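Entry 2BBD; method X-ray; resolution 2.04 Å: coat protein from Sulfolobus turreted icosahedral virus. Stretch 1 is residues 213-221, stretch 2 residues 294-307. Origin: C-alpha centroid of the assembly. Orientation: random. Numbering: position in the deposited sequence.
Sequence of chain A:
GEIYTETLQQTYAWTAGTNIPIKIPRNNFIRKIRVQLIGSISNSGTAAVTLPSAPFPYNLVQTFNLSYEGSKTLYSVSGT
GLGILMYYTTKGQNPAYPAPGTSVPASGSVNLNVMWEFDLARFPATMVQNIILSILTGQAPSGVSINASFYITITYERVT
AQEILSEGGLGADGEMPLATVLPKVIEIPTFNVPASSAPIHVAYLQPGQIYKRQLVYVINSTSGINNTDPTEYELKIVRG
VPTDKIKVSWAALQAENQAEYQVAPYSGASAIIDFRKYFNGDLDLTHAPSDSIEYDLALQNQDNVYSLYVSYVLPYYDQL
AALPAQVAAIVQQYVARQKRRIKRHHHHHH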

# COMPACT_ATOMS: atom_id res chain seq x y z
N ARG A 213 3.44 3.89 -9.18
CA ARG A 213 2.42 4.85 -8.78
C ARG A 213 2.60 5.29 -7.34
O ARG A 213 3.16 4.57 -6.51
CB ARG A 213 1.02 4.29 -9.00
CG ARG A 213 0.67 3.10 -8.13
CD ARG A 213 -0.65 2.52 -8.56
NE ARG A 213 -0.63 2.21 -9.98
CZ ARG A 213 -1.37 1.26 -10.55
NH1 ARG A 213 -2.19 0.52 -9.82
NH2 ARG A 213 -1.28 1.05 -11.86
N GLN A 214 2.12 6.50 -7.05
CA GLN A 214 2.23 7.06 -5.72
C GLN A 214 0.88 7.45 -5.16
O GLN A 214 0.13 8.21 -5.79
CB GLN A 214 3.13 8.29 -5.76
CG GLN A 214 3.38 8.93 -4.41
CD GLN A 214 3.99 10.30 -4.54
OE1 GLN A 214 4.48 10.88 -3.56
NE2 GLN A 214 3.97 10.84 -5.75
N LEU A 215 0.56 6.91 -3.99
CA LEU A 215 -0.69 7.24 -3.32
C LEU A 215 -0.35 8.29 -2.28
O LEU A 215 0.53 8.08 -1.44
CB LEU A 215 -1.30 6.02 -2.62
CG LEU A 215 -2.37 6.40 -1.57
CD1 LEU A 215 -3.52 7.16 -2.24
CD2 LEU A 215 -2.88 5.14 -0.87
N VAL A 216 -1.03 9.42 -2.34
CA VAL A 216 -0.79 10.48 -1.39
C VAL A 216 -2.07 10.85 -0.68
O VAL A 216 -3.10 11.05 -1.32
CB VAL A 216 -0.26 11.76 -2.07
CG1 VAL A 216 -0.01 12.84 -1.00
CG2 VAL A 216 1.01 11.45 -2.86
N TYR A 217 -2.01 10.92 0.65
CA TYR A 217 -3.17 11.35 1.41
C TYR A 217 -2.68 12.26 2.52
O TYR A 217 -1.55 12.13 2.99
CB TYR A 217 -3.99 10.18 1.96
CG TYR A 217 -3.26 9.21 2.86
CD1 TYR A 217 -2.46 8.21 2.32
CD2 TYR A 217 -3.41 9.27 4.24
CE1 TYR A 217 -1.84 7.27 3.14
CE2 TYR A 217 -2.78 8.33 5.07
CZ TYR A 217 -2.00 7.33 4.51
OH TYR A 217 -1.40 6.38 5.32
N VAL A 218 -3.53 13.19 2.91
CA VAL A 218 -3.18 14.18 3.91
C VAL A 218 -4.12 14.17 5.12
O VAL A 218 -5.33 14.04 4.99
CB VAL A 218 -3.17 15.58 3.25
CG1 VAL A 218 -2.70 16.61 4.22
CG2 VAL A 218 -2.27 15.55 2.02
N ILE A 219 -3.54 14.32 6.30
CA ILE A 219 -4.32 14.31 7.53
C ILE A 219 -4.38 15.68 8.20
O ILE A 219 -3.35 16.31 8.48
CB ILE A 219 -3.75 13.31 8.56
CG1 ILE A 219 -3.70 11.90 7.98
CG2 ILE A 219 -4.59 13.34 9.83
CD1 ILE A 219 -5.05 11.33 7.57
N ASN A 220 -5.60 16.13 8.47
CA ASN A 220 -5.86 17.41 9.13
C ASN A 220 -6.11 17.05 10.60
O ASN A 220 -6.86 16.12 10.89
CB ASN A 220 -7.09 18.06 8.49
CG ASN A 220 -7.51 19.36 9.15
OD1 ASN A 220 -7.97 19.37 10.29
ND2 ASN A 220 -7.36 20.46 8.43
N SER A 221 -5.48 17.78 11.52
CA SER A 221 -5.62 17.51 12.96
C SER A 221 -7.05 17.60 13.50
O SER A 221 -7.33 17.11 14.59
CB SER A 221 -4.72 18.44 13.77
OG SER A 221 -5.23 19.76 13.79
N GLU A 294 11.59 15.54 -6.50
CA GLU A 294 10.78 15.79 -5.31
C GLU A 294 9.31 15.88 -5.68
O GLU A 294 8.96 16.12 -6.84
CB GLU A 294 11.19 17.12 -4.69
CG GLU A 294 11.16 18.28 -5.70
CD GLU A 294 11.22 19.66 -5.08
OE1 GLU A 294 11.86 19.83 -4.01
OE2 GLU A 294 10.64 20.60 -5.67
N TYR A 295 8.45 15.65 -4.70
CA TYR A 295 7.02 15.83 -4.93
C TYR A 295 6.64 16.94 -3.95
O TYR A 295 7.12 16.97 -2.81
CB TYR A 295 6.23 14.52 -4.72
CG TYR A 295 5.85 14.14 -3.31
CD1 TYR A 295 4.68 14.61 -2.73
CD2 TYR A 295 6.63 13.24 -2.58
CE1 TYR A 295 4.29 14.20 -1.46
CE2 TYR A 295 6.25 12.82 -1.31
CZ TYR A 295 5.08 13.30 -0.76
OH TYR A 295 4.71 12.89 0.50
N ASP A 296 5.83 17.88 -4.43
CA ASP A 296 5.42 19.03 -3.64
C ASP A 296 3.91 19.17 -3.55
O ASP A 296 3.18 18.73 -4.44
CB ASP A 296 5.99 20.31 -4.27
CG ASP A 296 7.45 20.17 -4.67
OD1 ASP A 296 7.82 20.72 -5.73
OD2 ASP A 296 8.22 19.54 -3.93
N LEU A 297 3.45 19.79 -2.48
CA LEU A 297 2.02 19.99 -2.30
C LEU A 297 1.66 21.40 -1.84
O LEU A 297 2.46 22.09 -1.20
CB LEU A 297 1.47 18.99 -1.28
CG LEU A 297 1.50 17.49 -1.59
CD1 LEU A 297 0.99 16.73 -0.36
CD2 LEU A 297 0.66 17.17 -2.83
N ALA A 298 0.46 21.82 -2.20
CA ALA A 298 -0.07 23.11 -1.78
C ALA A 298 -1.20 22.70 -0.86
O ALA A 298 -2.13 22.00 -1.29
CB ALA A 298 -0.62 23.89 -2.98
N LEU A 299 -1.12 23.11 0.40
CA LEU A 299 -2.14 22.74 1.38
C LEU A 299 -2.86 23.91 2.03
O LEU A 299 -2.23 24.91 2.37
CB LEU A 299 -1.51 21.88 2.48
CG LEU A 299 -0.75 20.62 2.07
CD1 LEU A 299 -0.13 19.98 3.30
CD2 LEU A 299 -1.68 19.65 1.37
N GLN A 300 -4.17 23.77 2.23
CA GLN A 300 -5.01 24.79 2.86
C GLN A 300 -4.73 24.90 4.36
O GLN A 300 -5.05 25.91 4.98
CB GLN A 300 -6.48 24.43 2.69
CG GLN A 300 -6.98 24.36 1.26
CD GLN A 300 -7.26 25.73 0.69
OE1 GLN A 300 -6.42 26.32 -0.00
NE2 GLN A 300 -8.44 26.27 1.00
N ASN A 301 -4.15 23.86 4.94
CA ASN A 301 -3.83 23.82 6.37
C ASN A 301 -2.51 23.06 6.58
O ASN A 301 -2.09 22.29 5.72
CB ASN A 301 -4.95 23.09 7.15
CG ASN A 301 -6.24 23.92 7.28
OD1 ASN A 301 -6.23 25.01 7.84
ND2 ASN A 301 -7.35 23.40 6.76
N GLN A 302 -1.87 23.29 7.72
CA GLN A 302 -0.63 22.58 7.99
C GLN A 302 -1.05 21.17 8.38
O GLN A 302 -1.72 20.97 9.40
CB GLN A 302 0.14 23.23 9.14
CG GLN A 302 1.47 22.53 9.43
CD GLN A 302 2.33 23.30 10.42
OE1 GLN A 302 2.59 24.49 10.24
NE2 GLN A 302 2.79 22.62 11.46
N ASP A 303 -0.67 20.19 7.57
CA ASP A 303 -1.04 18.81 7.83
C ASP A 303 0.13 17.85 7.77
O ASP A 303 1.25 18.22 7.44
CB ASP A 303 -2.07 18.30 6.81
CG ASP A 303 -3.26 19.23 6.64
OD1 ASP A 303 -3.76 19.76 7.65
OD2 ASP A 303 -3.71 19.40 5.49
N ASN A 304 -0.16 16.59 8.07
CA ASN A 304 0.84 15.56 7.98
C ASN A 304 0.53 14.84 6.67
O ASN A 304 -0.63 14.57 6.36
CB ASN A 304 0.76 14.63 9.19
CG ASN A 304 1.24 15.32 10.46
OD1 ASN A 304 2.16 16.14 10.43
ND2 ASN A 304 0.63 14.97 11.59
N VAL A 305 1.57 14.57 5.89
CA VAL A 305 1.42 13.92 4.60
C VAL A 305 1.95 12.49 4.57
O VAL A 305 2.99 12.18 5.13
CB VAL A 305 2.17 14.73 3.51
CG1 VAL A 305 1.91 14.13 2.13
CG2 VAL A 305 1.74 16.21 3.58
N TYR A 306 1.21 11.63 3.88
CA TYR A 306 1.59 10.23 3.76
C TYR A 306 1.69 9.81 2.31
O TYR A 306 0.76 10.00 1.54
CB TYR A 306 0.59 9.36 4.50
CG TYR A 306 0.60 9.67 5.97
CD1 TYR A 306 1.59 9.12 6.80
CD2 TYR A 306 -0.31 10.56 6.52
CE1 TYR A 306 1.65 9.47 8.13
CE2 TYR A 306 -0.25 10.92 7.84
CZ TYR A 306 0.73 10.37 8.65
OH TYR A 306 0.80 10.74 9.97
N SER A 307 2.84 9.25 1.96
CA SER A 307 3.08 8.80 0.61
C SER A 307 3.37 7.30 0.55
O SER A 307 4.37 6.81 1.10
CB SER A 307 4.26 9.57 0.02
OG SER A 307 4.58 9.11 -1.27
O HOH W 1 -4.23 20.09 10.59

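Four backbone hydrogen bonds define the contact, and their pairing fixes the register of strand 213-219 against strand 303-307 as antiparallel (158° between axes). At Y217 and Y306 the bonds are reciprocal: Y306 N to Y217 O is 2.9 Å and Y217 N to Y306 O 3.1 Å, with N-H...O angles of 160° and 163°. I219 and N304 repeat the pattern, I219 N lying 2.9 Å from N304 O at a nearly linear 176°, and N304 N 3.2 Å from I219 O. The intervening V218-V305 pair is non-hydrogen-bonded, and its CA atoms approach to 4.7 Å. One side-chain bond joins the strands, from S307 OG to Q214 OE1 (2.9 Å). Beyond the last pair, a water bridges the backbones, accepting from S221 N (2.8 Å) and donating to Q302 O (2.9 Å).

The side chains of V216, V218, V305 and S307 share one face of the sheet. There strand 294-299 supplies a second apolar layer: L297 CD1 lies 4.1 Å from V216 CG1, and L299 CD2 4.2 Å from V218 CG2. On the other face, Y306 CB sits 3.5 Å from the Y217 ring centroid, 20° off the normal, a CH-pi contact. The two rings are near parallel (22°) but slid apart, barely overlapping, while I219 CG1 meets the Y306 ring edge at CE2 (3.6 Å).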